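Local coordinates for protein phosphodiesterase (Candida albicans, PDB 6CPU) that belongs to the phosphodiesterase family of the HD clan, largely helical metalloproteins, and holds a zinc and a magnesium ion, at residues W218-H223 / D228-C233; Y235-Y240 / H278-L283; F289-R292 / K298-Q301; L340-A345 / L456-A461. All blocks are in the same frame, centred on the assembly; numbering follows the deposited sequence.

Contact 1 of 4, residues W218-H223 / D228-C233; sequences WSFPAH and DDLVYC
Phe220 lies in an irregular connection between helices 205-216 and 227-242, flanked by inverse gamma turns centred on Ser219 and Pro221, and faces Leu230 and Cys233 near the start of the second helix. The motif is a pair of tight turns that presents one aromatic residue to the helix that follows. Each turn closes with a weak backbone bond, Phe220 N to Trp218 O and Ala222 N to Phe220 O, and proline suits the second because its ring keeps phi in the negative range that an inverse gamma turn uses.

No polar bond joins the two segments; the contact is apolar and fairly light. With CG anti to the backbone N (chi1 -176°), the phenyl ring extends from the loop and offers its far end, CZ, to the helix. Leu230 and Cys233, three residues apart, lie on the same side of that helix. Leu230 begins at an angle to the loop, but its branch brings CD2 to 4.4 Å from Phe220 CZ, arriving obliquely to the ring. Beyond them, helix 276-292 packs against Phe220 through Asp281 and Gln284 and against Leu230 through Phe276 and Val280. A cysteine suits the remaining place, being small and able to sit in a buried apolar setting: Cys233 SG meets the ring at its edge, near the ring plane, 4.3 Å from Phe220 CZ.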
loop_
_atom_site.group_PDB
_atom_site.type_symbol
_atom_site.label_atom_id
_atom_site.label_comp_id
_atom_site.label_asym_id
_atom_site.label_seq_id
_atom_site.Cartn_x
_atom_site.Cartn_y
_atom_site.Cartn_z
ATOM N N TRP A 218 14.298 5.223 -13.062
ATOM C CA TRP A 218 13.131 4.515 -13.610
ATOM C C TRP A 218 13.236 3.027 -13.301
ATOM O O TRP A 218 12.221 2.348 -13.132
ATOM C CB TRP A 218 12.960 4.731 -15.122
ATOM C CG TRP A 218 11.798 3.959 -15.656
ATOM C CD1 TRP A 218 11.841 2.865 -16.465
ATOM C CD2 TRP A 218 10.417 4.173 -15.343
ATOM N NE1 TRP A 218 10.566 2.402 -16.709
ATOM C CE2 TRP A 218 9.675 3.193 -16.034
ATOM C CE3 TRP A 218 9.733 5.124 -14.576
ATOM C CZ2 TRP A 218 8.284 3.125 -15.964
ATOM C CZ3 TRP A 218 8.349 5.054 -14.510
ATOM C CH2 TRP A 218 7.643 4.068 -15.204
ATOM N N SER A 219 14.458 2.509 -13.222
ATOM C CA SER A 219 14.681 1.145 -12.760
ATOM C C SER A 219 14.639 1.130 -11.222
ATOM O O SER A 219 15.629 0.848 -10.558
ATOM C CB SER A 219 16.019 0.613 -13.281
ATOM O OG SER A 219 16.099 -0.798 -13.139
ATOM N N PHE A 220 13.463 1.419 -10.674
ATOM C CA PHE A 220 13.292 1.578 -9.237
ATOM C C PHE A 220 13.520 0.238 -8.554
ATOM O O PHE A 220 12.752 -0.706 -8.792
ATOM C CB PHE A 220 11.881 2.095 -8.962
ATOM C CG PHE A 220 11.598 2.405 -7.510
ATOM C CD1 PHE A 220 12.394 3.286 -6.807
ATOM C CD2 PHE A 220 10.501 1.837 -6.863
ATOM C CE1 PHE A 220 12.126 3.578 -5.471
ATOM C CE2 PHE A 220 10.226 2.125 -5.536
ATOM C CZ PHE A 220 11.034 3.002 -4.837
ATOM N N PRO A 221 14.576 0.132 -7.714
ATOM C CA PRO A 221 14.989 -1.160 -7.196
ATOM C C PRO A 221 14.152 -1.580 -5.984
ATOM O O PRO A 221 14.699 -1.899 -4.926
ATOM C CB PRO A 221 16.443 -0.915 -6.794
ATOM C CG PRO A 221 16.428 0.497 -6.318
ATOM C CD PRO A 221 15.457 1.213 -7.222
ATOM N N ALA A 222 12.831 -1.615 -6.167
ATOM C CA ALA A 222 11.895 -1.832 -5.059
ATOM C C ALA A 222 12.250 -3.043 -4.218
ATOM O O ALA A 222 12.108 -3.010 -2.998
ATOM C CB ALA A 222 10.477 -1.970 -5.588
ATOM N N HIS A 223 12.721 -4.116 -4.855
ATOM C CA HIS A 223 12.967 -5.360 -4.132
ATOM C C HIS A 223 14.218 -5.366 -3.277
ATOM O O HIS A 223 14.395 -6.253 -2.452
ATOM C CB HIS A 223 12.966 -6.540 -5.097
ATOM C CG HIS A 223 11.719 -6.620 -5.899
ATOM N ND1 HIS A 223 10.532 -7.094 -5.381
ATOM C CD2 HIS A 223 11.452 -6.221 -7.160
ATOM C CE1 HIS A 223 9.590 -6.996 -6.301
ATOM N NE2 HIS A 223 10.123 -6.473 -7.389
ATOM N N ASP A 228 11.162 -0.139 5.768
ATOM C CA ASP A 228 11.616 1.117 6.371
ATOM C C ASP A 228 12.151 2.100 5.325
ATOM O O ASP A 228 11.761 3.275 5.307
ATOM C CB ASP A 228 12.682 0.884 7.452
ATOM C CG ASP A 228 12.119 0.333 8.765
ATOM O OD1 ASP A 228 10.882 0.312 8.991
ATOM O OD2 ASP A 228 12.937 -0.064 9.627
ATOM N N ASP A 229 13.030 1.627 4.436
ATOM C CA ASP A 229 13.509 2.451 3.319
ATOM C C ASP A 229 12.323 3.009 2.533
ATOM O O ASP A 229 12.319 4.158 2.110
ATOM C CB ASP A 229 14.324 1.632 2.310
ATOM C CG ASP A 229 15.670 1.145 2.823
ATOM O OD1 ASP A 229 16.331 1.819 3.658
ATOM O OD2 ASP A 229 16.089 0.067 2.314
ATOM N N LEU A 230 11.324 2.156 2.304
ATOM C CA LEU A 230 10.173 2.530 1.485
ATOM C C LEU A 230 9.363 3.671 2.096
ATOM O O LEU A 230 8.851 4.538 1.381
ATOM C CB LEU A 230 9.299 1.305 1.207
ATOM C CG LEU A 230 9.959 0.314 0.231
ATOM C CD1 LEU A 230 9.342 -1.079 0.358
ATOM C CD2 LEU A 230 9.907 0.817 -1.216
ATOM N N VAL A 231 9.262 3.687 3.420
ATOM C CA VAL A 231 8.627 4.804 4.124
ATOM C C VAL A 231 9.333 6.107 3.757
ATOM O O VAL A 231 8.685 7.120 3.421
ATOM C CB VAL A 231 8.662 4.595 5.656
ATOM C CG1 VAL A 231 8.293 5.875 6.415
ATOM C CG2 VAL A 231 7.726 3.464 6.046
ATOM N N TYR A 232 10.660 6.089 3.822
ATOM C CA TYR A 232 11.416 7.307 3.506
ATOM C C TYR A 232 11.266 7.707 2.043
ATOM O O TYR A 232 11.179 8.886 1.741
ATOM C CB TYR A 232 12.888 7.171 3.861
ATOM C CG TYR A 232 13.562 8.522 3.914
ATOM C CD1 TYR A 232 14.321 8.990 2.838
ATOM C CD2 TYR A 232 13.423 9.341 5.029
ATOM C CE1 TYR A 232 14.937 10.238 2.882
ATOM C CE2 TYR A 232 14.039 10.586 5.085
ATOM C CZ TYR A 232 14.791 11.032 4.010
ATOM O OH TYR A 232 15.401 12.284 4.060
ATOM N N CYS A 233 11.243 6.728 1.136
ATOM C CA CYS A 233 10.963 7.004 -0.271
ATOM C C CYS A 233 9.642 7.741 -0.477
ATOM O O CYS A 233 9.572 8.696 -1.255
ATOM C CB CYS A 233 10.966 5.722 -1.099
ATOM S SG CYS A 233 12.588 4.921 -1.257
#

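Contact 2 of 4, residues Y235-Y240 / H278-L283; sequences YLMIDY and HAVDVL. With ZN (zinc ion), chain B.
Met237 and Leu283 reach toward each other tip to tip across the gap between helix 235-240 and helix 278-283, whose axes come within 11.3 Å at an angle of 41°. The methionine starts beside its backbone N and bends at chi3 (-83°), which turns its methyl group along the opposing helix. Met237 CE consequently rests 3.8 Å from Leu283 CD2, and the same methyl also lies 4.2 Å from Val280 CG1. A long, flexible thioether is well suited to span such a separation and still reach two branched side chains one turn apart. Leu283 uses both its methyls: while CD2 takes the methionine, CD1 meets Ile238 CD1 at 4.2 Å. Ile238 itself sets off at an angle to the partner helix, and only its end comes near. All four residues are buried, and the contact is purely apolar.

At the start of 278-283, His278 projects away from this interface toward the metal. Its NE2 binds the zinc ion at 2.2 Å; two waters, His349, Asp350 and Asp462 bring the ligands to six. Histidines and aspartates carried on packed helices in this way are the hallmark of the HD-type metal site.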
loop_
_atom_site.group_PDB
_atom_site.type_symbol
_atom_site.label_atom_id
_atom_site.label_comp_id
_atom_site.label_asym_id
_atom_site.label_seq_id
_atom_site.Cartn_x
_atom_site.Cartn_y
_atom_site.Cartn_z
ATOM N N TYR A 235 8.171 9.631 1.738
ATOM C CA TYR A 235 8.390 10.969 2.276
ATOM C C TYR A 235 9.072 11.868 1.228
ATOM O O TYR A 235 8.636 12.988 0.995
ATOM C CB TYR A 235 9.200 10.914 3.582
ATOM C CG TYR A 235 9.904 12.211 3.892
ATOM C CD1 TYR A 235 9.191 13.337 4.280
ATOM C CD2 TYR A 235 11.285 12.328 3.739
ATOM C CE1 TYR A 235 9.844 14.545 4.542
ATOM C CE2 TYR A 235 11.939 13.522 4.000
ATOM C CZ TYR A 235 11.215 14.626 4.395
ATOM O OH TYR A 235 11.890 15.812 4.647
ATOM N N LEU A 236 10.121 11.363 0.590
ATOM C CA LEU A 236 10.834 12.129 -0.438
ATOM C C LEU A 236 9.895 12.605 -1.544
ATOM O O LEU A 236 9.902 13.778 -1.927
ATOM C CB LEU A 236 11.962 11.289 -1.046
ATOM C CG LEU A 236 13.148 11.034 -0.129
ATOM C CD1 LEU A 236 14.089 10.022 -0.755
ATOM C CD2 LEU A 236 13.872 12.332 0.214
ATOM N N MET A 237 9.052 11.700 -2.026
ATOM C CA MET A 237 8.153 12.014 -3.129
ATOM C C MET A 237 6.997 12.928 -2.770
ATOM O O MET A 237 6.701 13.884 -3.499
ATOM C CB MET A 237 7.658 10.725 -3.760
ATOM C CG MET A 237 8.764 10.024 -4.504
ATOM S SD MET A 237 8.237 8.521 -5.323
ATOM C CE MET A 237 8.303 7.326 -3.988
ATOM N N ILE A 238 6.349 12.666 -1.639
ATOM C CA ILE A 238 5.222 13.490 -1.226
ATOM C C ILE A 238 5.660 14.873 -0.736
ATOM O O ILE A 238 5.015 15.870 -1.065
ATOM C CB ILE A 238 4.355 12.780 -0.164
ATOM C CG1 ILE A 238 3.806 11.459 -0.721
ATOM C CG2 ILE A 238 3.226 13.681 0.298
ATOM C CD1 ILE A 238 2.782 11.591 -1.828
ATOM N N ASP A 239 6.734 14.946 0.044
ATOM C CA ASP A 239 7.249 16.245 0.496
ATOM C C ASP A 239 7.571 17.124 -0.714
ATOM O O ASP A 239 7.215 18.304 -0.739
ATOM C CB ASP A 239 8.484 16.064 1.381
ATOM C CG ASP A 239 8.940 17.363 2.053
ATOM O OD1 ASP A 239 8.111 18.247 2.318
ATOM O OD2 ASP A 239 10.146 17.485 2.347
ATOM N N TYR A 240 8.203 16.524 -1.717
ATOM C CA TYR A 240 8.611 17.213 -2.951
ATOM C C TYR A 240 7.405 17.791 -3.700
ATOM O O TYR A 240 7.447 18.920 -4.180
ATOM C CB TYR A 240 9.379 16.239 -3.846
ATOM C CG TYR A 240 10.129 16.865 -5.006
ATOM C CD1 TYR A 240 11.297 17.591 -4.792
ATOM C CD2 TYR A 240 9.691 16.699 -6.322
ATOM C CE1 TYR A 240 11.999 18.154 -5.853
ATOM C CE2 TYR A 240 10.393 17.256 -7.394
ATOM C CZ TYR A 240 11.550 17.977 -7.147
ATOM O OH TYR A 240 12.240 18.540 -8.201
ATOM N N HIS A 278 4.554 -2.541 -3.374
ATOM C CA HIS A 278 3.793 -2.300 -4.619
ATOM C C HIS A 278 3.214 -0.901 -4.651
ATOM O O HIS A 278 3.290 -0.218 -5.667
ATOM C CB HIS A 278 2.679 -3.351 -4.822
ATOM C CG HIS A 278 1.704 -3.022 -5.919
ATOM N ND1 HIS A 278 2.073 -2.910 -7.245
ATOM C CD2 HIS A 278 0.367 -2.787 -5.882
ATOM C CE1 HIS A 278 1.006 -2.618 -7.973
ATOM N NE2 HIS A 278 -0.044 -2.536 -7.172
ATOM N N ALA A 279 2.622 -0.466 -3.535
ATOM C CA ALA A 279 2.069 0.873 -3.445
ATOM C C ALA A 279 3.127 1.941 -3.734
ATOM O O ALA A 279 2.876 2.908 -4.485
ATOM C CB ALA A 279 1.446 1.107 -2.074
ATOM N N VAL A 280 4.297 1.768 -3.125
ATOM C CA VAL A 280 5.373 2.729 -3.265
ATOM C C VAL A 280 5.943 2.685 -4.700
ATOM O O VAL A 280 6.243 3.714 -5.275
ATOM C CB VAL A 280 6.467 2.517 -2.201
ATOM C CG1 VAL A 280 7.615 3.490 -2.422
ATOM C CG2 VAL A 280 5.879 2.702 -0.795
ATOM N N ASP A 281 6.026 1.494 -5.267
ATOM C CA ASP A 281 6.388 1.336 -6.674
ATOM C C ASP A 281 5.440 2.091 -7.608
ATOM O O ASP A 281 5.887 2.829 -8.494
ATOM C CB ASP A 281 6.394 -0.136 -7.031
ATOM C CG ASP A 281 6.906 -0.382 -8.423
ATOM O OD1 ASP A 281 8.079 -0.039 -8.689
ATOM O OD2 ASP A 281 6.134 -0.924 -9.230
ATOM N N VAL A 282 4.132 1.926 -7.413
ATOM C CA VAL A 282 3.128 2.624 -8.223
ATOM C C VAL A 282 3.196 4.139 -8.029
ATOM O O VAL A 282 3.080 4.926 -8.991
ATOM C CB VAL A 282 1.686 2.091 -7.938
ATOM C CG1 VAL A 282 0.631 2.945 -8.614
ATOM C CG2 VAL A 282 1.557 0.647 -8.394
ATOM N N LEU A 283 3.409 4.562 -6.794
ATOM C CA LEU A 283 3.604 5.978 -6.497
ATOM C C LEU A 283 4.825 6.520 -7.266
ATOM O O LEU A 283 4.777 7.596 -7.878
ATOM C CB LEU A 283 3.804 6.171 -4.986
ATOM C CG LEU A 283 4.362 7.506 -4.497
ATOM C CD1 LEU A 283 3.404 8.634 -4.816
ATOM C CD2 LEU A 283 4.643 7.467 -3.004
HETATM ZN ZN ZN B . -2.136 -2.044 -7.572
HETATM O O HOH W 1 -2.162 -4.122 -8.328
HETATM O O HOH W 2 -4.217 -2.019 -8.168
#

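Contact 3 of 4, residues F289-R292 / K298-Q301; sequences FLIR and KFKQ
Ile291 meets Phe299 and Lys298 where the chain, having left the last turn of helix 276-292, folds back beside it. The tight part is an aliphatic methyl against a ring edge. Ile291 CD1 comes in at the ring edge of Phe299, in its plane, only 3.4 Å from CE2, and the two side chains cross at about a right angle. Phe299 holds its ring there by placing CG between its own backbone N and carbonyl carbon (chi1 51°). Branching lets one isoleucine serve two neighbours: while CD1 addresses the ring, Ile291 CG2 lies 3.7 Å from Lys298 CG. Phe299 is buried, and Tyr240 of helix 227-242 packs edge-to-face with it.

The other side is looser and more polar. A lysine fits this border position because its methylenes can cover the isoleucine while its extended chain carries the amine outward to a salt bridge with Glu304. Arg292 NH1 stands 5.2 Å from Lys298 NZ without touching it; the arginine bonds the backbone O of Glu304, whose carboxylate probably eases the proximity of the two positive groups. The whole is a helix C-terminal turn covered by its own following loop, at the end of a core helix of the phosphodiesterase fold.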
loop_
_atom_site.group_PDB
_atom_site.type_symbol
_atom_site.label_atom_id
_atom_site.label_comp_id
_atom_site.label_asym_id
_atom_site.label_seq_id
_atom_site.Cartn_x
_atom_site.Cartn_y
_atom_site.Cartn_z
ATOM N N PHE A 289 6.288 9.708 -14.198
ATOM C CA PHE A 289 5.375 10.221 -15.226
ATOM C C PHE A 289 5.175 11.722 -15.079
ATOM O O PHE A 289 5.315 12.474 -16.048
ATOM C CB PHE A 289 3.997 9.528 -15.191
ATOM C CG PHE A 289 4.022 8.043 -15.496
ATOM C CD1 PHE A 289 5.100 7.442 -16.128
ATOM C CD2 PHE A 289 2.926 7.254 -15.167
ATOM C CE1 PHE A 289 5.098 6.087 -16.412
ATOM C CE2 PHE A 289 2.915 5.901 -15.454
ATOM C CZ PHE A 289 4.000 5.313 -16.068
ATOM N N LEU A 290 4.854 12.158 -13.867
ATOM C CA LEU A 290 4.577 13.560 -13.600
ATOM C C LEU A 290 5.787 14.479 -13.828
ATOM O O LEU A 290 5.621 15.620 -14.270
ATOM C CB LEU A 290 4.040 13.723 -12.183
ATOM C CG LEU A 290 2.631 13.142 -11.978
ATOM C CD1 LEU A 290 2.378 12.797 -10.514
ATOM C CD2 LEU A 290 1.576 14.112 -12.496
ATOM N N ILE A 291 6.988 13.998 -13.530
ATOM C CA ILE A 291 8.197 14.777 -13.816
ATOM C C ILE A 291 8.367 14.923 -15.325
ATOM O O ILE A 291 8.479 16.034 -15.838
ATOM C CB ILE A 291 9.456 14.158 -13.190
ATOM C CG1 ILE A 291 9.422 14.351 -11.669
ATOM C CG2 ILE A 291 10.720 14.798 -13.766
ATOM C CD1 ILE A 291 10.250 13.338 -10.927
ATOM N N ARG A 292 8.346 13.799 -16.031
ATOM C CA ARG A 292 8.542 13.803 -17.475
ATOM C C ARG A 292 7.432 14.543 -18.238
ATOM O O ARG A 292 7.636 14.952 -19.380
ATOM C CB ARG A 292 8.722 12.374 -17.983
ATOM C CG ARG A 292 9.996 11.725 -17.464
ATOM C CD ARG A 292 10.313 10.450 -18.216
ATOM N NE ARG A 292 11.370 9.659 -17.583
ATOM C CZ ARG A 292 12.678 9.892 -17.696
ATOM N NH1 ARG A 292 13.135 10.917 -18.409
ATOM N NH2 ARG A 292 13.540 9.093 -17.076
ATOM N N LYS A 298 12.325 18.545 -12.468
ATOM C CA LYS A 298 13.339 17.526 -12.273
ATOM C C LYS A 298 14.182 17.926 -11.066
ATOM O O LYS A 298 14.178 19.091 -10.656
ATOM C CB LYS A 298 14.205 17.371 -13.525
ATOM C CG LYS A 298 13.389 17.163 -14.791
ATOM C CD LYS A 298 14.219 16.612 -15.932
ATOM C CE LYS A 298 13.433 16.706 -17.231
ATOM N NZ LYS A 298 14.101 16.015 -18.366
ATOM N N PHE A 299 14.878 16.951 -10.492
ATOM C CA PHE A 299 15.693 17.168 -9.304
ATOM C C PHE A 299 17.100 16.644 -9.529
ATOM O O PHE A 299 17.349 15.874 -10.459
ATOM C CB PHE A 299 15.043 16.535 -8.048
ATOM C CG PHE A 299 14.633 15.090 -8.211
ATOM C CD1 PHE A 299 15.415 14.072 -7.682
ATOM C CD2 PHE A 299 13.457 14.750 -8.854
ATOM C CE1 PHE A 299 15.054 12.742 -7.813
ATOM C CE2 PHE A 299 13.086 13.415 -8.985
ATOM C CZ PHE A 299 13.883 12.416 -8.468
ATOM N N LYS A 300 18.029 17.053 -8.672
ATOM C CA LYS A 300 19.443 16.724 -8.874
ATOM C C LYS A 300 19.689 15.223 -8.976
ATOM O O LYS A 300 20.576 14.775 -9.708
ATOM C CB LYS A 300 20.288 17.305 -7.741
ATOM C CG LYS A 300 21.784 17.191 -7.969
ATOM C CD LYS A 300 22.568 18.029 -6.969
ATOM C CE LYS A 300 24.025 18.160 -7.388
ATOM N NZ LYS A 300 24.868 18.651 -6.266
ATOM N N GLN A 301 18.904 14.445 -8.234
ATOM C CA GLN A 301 19.095 13.005 -8.148
ATOM C C GLN A 301 18.293 12.222 -9.195
ATOM O O GLN A 301 18.292 10.991 -9.178
ATOM C CB GLN A 301 18.742 12.516 -6.737
ATOM C CG GLN A 301 19.506 13.212 -5.616
ATOM C CD GLN A 301 18.784 14.405 -5.015
ATOM O OE1 GLN A 301 18.060 15.124 -5.700
ATOM N NE2 GLN A 301 18.983 14.625 -3.722
#

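Contact 4 of 4, residues L340-A345 / L456-A461; sequences LGLLVA and LLIKCA
Leu342 is the main bump of this contact, projecting from helix 340-345 into the hollow between Leu457 and Ile458 of helix 456-461. Its CG stands anti to the backbone N (chi1 -151°), and the fork that follows divides the work between the two methyls. Leu342 CD1 presses on the base of Leu457, 3.8 Å from CB, and also lies 3.9 Å from Leu457 CD1, so it occupies the angle made by that side chain. These two leucines cross at about a right angle. The other methyl, Leu342 CD2, comes to 3.9 Å from Ile458 CB; here the side chains slide past each other in opposite directions, each heading for the opposing backbone.

The return bump is Ile458. Its longer branch is directed across the gap and brings CD1 down onto Ala345, 4.1 Å from CB and 4.0 Å from the carbonyl carbon C. Alanine is apt here, because its small side chain leaves a shallow seat one turn beyond Leu342 in which the isoleucine tip can rest against main chain. Large residues thus fill the space between axes 10.5 Å apart, whose directions differ by 36°, with no hydrogen bond across the interface.

On the side of helix 340-345 turned away from this partner, Leu343 packs on Ile238 of helix 227-242 and on Leu283 and Leu290 of helix 276-292. Helix 411-421 adjoins the interface, its Ser418 touching both Ala345 and Ile458, which places the pair deep among the helices of the phosphodiesterase fold.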
loop_
_atom_site.group_PDB
_atom_site.type_symbol
_atom_site.label_atom_id
_atom_site.label_comp_id
_atom_site.label_asym_id
_atom_site.label_seq_id
_atom_site.Cartn_x
_atom_site.Cartn_y
_atom_site.Cartn_z
ATOM N N LEU A 340 -0.372 16.363 -6.680
ATOM C CA LEU A 340 -0.318 15.833 -5.308
ATOM C C LEU A 340 -1.442 14.817 -5.078
ATOM O O LEU A 340 -1.211 13.750 -4.511
ATOM C CB LEU A 340 -0.412 16.949 -4.268
ATOM C CG LEU A 340 -0.383 16.520 -2.790
ATOM C CD1 LEU A 340 0.889 15.764 -2.465
ATOM C CD2 LEU A 340 -0.540 17.712 -1.855
ATOM N N GLY A 341 -2.647 15.147 -5.541
ATOM C CA GLY A 341 -3.791 14.238 -5.456
ATOM C C GLY A 341 -3.562 12.908 -6.148
ATOM O O GLY A 341 -3.970 11.863 -5.638
ATOM N N LEU A 342 -2.904 12.944 -7.308
ATOM C CA LEU A 342 -2.587 11.731 -8.048
ATOM C C LEU A 342 -1.591 10.884 -7.256
ATOM O O LEU A 342 -1.752 9.663 -7.144
ATOM C CB LEU A 342 -1.989 12.063 -9.418
ATOM C CG LEU A 342 -2.189 11.087 -10.583
ATOM C CD1 LEU A 342 -0.996 11.149 -11.523
ATOM C CD2 LEU A 342 -2.431 9.640 -10.185
ATOM N N LEU A 343 -0.563 11.543 -6.724
ATOM C CA LEU A 343 0.457 10.850 -5.944
ATOM C C LEU A 343 -0.132 10.220 -4.679
ATOM O O LEU A 343 0.161 9.068 -4.380
ATOM C CB LEU A 343 1.582 11.800 -5.567
ATOM C CG LEU A 343 2.390 12.267 -6.780
ATOM C CD1 LEU A 343 3.267 13.446 -6.407
ATOM C CD2 LEU A 343 3.205 11.125 -7.352
ATOM N N VAL A 344 -0.948 10.980 -3.952
ATOM C CA VAL A 344 -1.645 10.455 -2.770
ATOM C C VAL A 344 -2.551 9.265 -3.149
ATOM O O VAL A 344 -2.531 8.239 -2.470
ATOM C CB VAL A 344 -2.388 11.568 -1.991
ATOM C CG1 VAL A 344 -3.295 10.992 -0.922
ATOM C CG2 VAL A 344 -1.384 12.513 -1.337
ATOM N N ALA A 345 -3.300 9.363 -4.245
ATOM C CA ALA A 345 -4.110 8.221 -4.700
ATOM C C ALA A 345 -3.288 6.996 -5.038
ATOM O O ALA A 345 -3.676 5.887 -4.694
ATOM C CB ALA A 345 -4.979 8.607 -5.890
ATOM N N LEU A 456 -5.854 7.669 -16.268
ATOM C CA LEU A 456 -4.946 7.011 -17.188
ATOM C C LEU A 456 -3.551 6.870 -16.598
ATOM O O LEU A 456 -2.903 5.857 -16.787
ATOM C CB LEU A 456 -4.893 7.773 -18.519
ATOM C CG LEU A 456 -6.211 7.759 -19.306
ATOM C CD1 LEU A 456 -6.145 8.765 -20.455
ATOM C CD2 LEU A 456 -6.546 6.366 -19.814
ATOM N N LEU A 457 -3.095 7.882 -15.883
ATOM C CA LEU A 457 -1.750 7.846 -15.319
ATOM C C LEU A 457 -1.654 6.792 -14.215
ATOM O O LEU A 457 -0.737 5.973 -14.223
ATOM C CB LEU A 457 -1.322 9.227 -14.823
ATOM C CG LEU A 457 -1.002 10.226 -15.950
ATOM C CD1 LEU A 457 -0.587 11.566 -15.378
ATOM C CD2 LEU A 457 0.073 9.668 -16.869
ATOM N N ILE A 458 -2.631 6.772 -13.307
ATOM C CA ILE A 458 -2.620 5.773 -12.238
ATOM C C ILE A 458 -2.789 4.374 -12.828
ATOM O O ILE A 458 -2.183 3.441 -12.346
ATOM C CB ILE A 458 -3.659 6.086 -11.130
ATOM C CG1 ILE A 458 -3.321 5.318 -9.842
ATOM C CG2 ILE A 458 -5.077 5.789 -11.607
ATOM C CD1 ILE A 458 -4.198 5.706 -8.665
ATOM N N LYS A 459 -3.581 4.218 -13.893
ATOM C CA LYS A 459 -3.687 2.912 -14.562
ATOM C C LYS A 459 -2.350 2.431 -15.092
ATOM O O LYS A 459 -1.990 1.262 -14.940
ATOM C CB LYS A 459 -4.694 2.953 -15.715
ATOM C CG LYS A 459 -6.132 2.753 -15.275
ATOM C CD LYS A 459 -7.113 2.868 -16.440
ATOM C CE LYS A 459 -6.915 1.755 -17.456
ATOM N NZ LYS A 459 -6.884 0.402 -16.841
ATOM N N CYS A 460 -1.634 3.336 -15.749
ATOM C CA CYS A 460 -0.325 3.012 -16.321
ATOM C C CYS A 460 0.659 2.652 -15.201
ATOM O O CYS A 460 1.359 1.640 -15.275
ATOM C CB CYS A 460 0.189 4.185 -17.157
ATOM S SG CYS A 460 -0.617 4.337 -18.783
ATOM N N ALA A 461 0.674 3.466 -14.150
ATOM C CA ALA A 461 1.534 3.207 -12.980
ATOM C C ALA A 461 1.245 1.853 -12.347
ATOM O O ALA A 461 2.165 1.090 -12.043
ATOM C CB ALA A 461 1.370 4.316 -11.956
#

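In the fold
The four contacts form one continuous packed region around helix 276-292. Contact 1 joins contact 2 through Val280, whose CG1 lies 3.7 Å from Leu230 CD2, and their centres are 8 Å apart. Contacts 2 and 4, centres 11 Å apart, meet where Leu283 CD1 lies 3.3 Å from Leu343 O. Contact 3 continues the same helix to its end: Phe289 CE2 packs 3.6 Å from Cys460 CB of contact 4, and Tyr240 of contact 2 reaches the loop at Lys298. The metal site borders this core: contact 2 supplies His278 to the zinc ion, and the Ile458 side chain of contact 4 is about 8 Å from it and about 9 Å from magnesium.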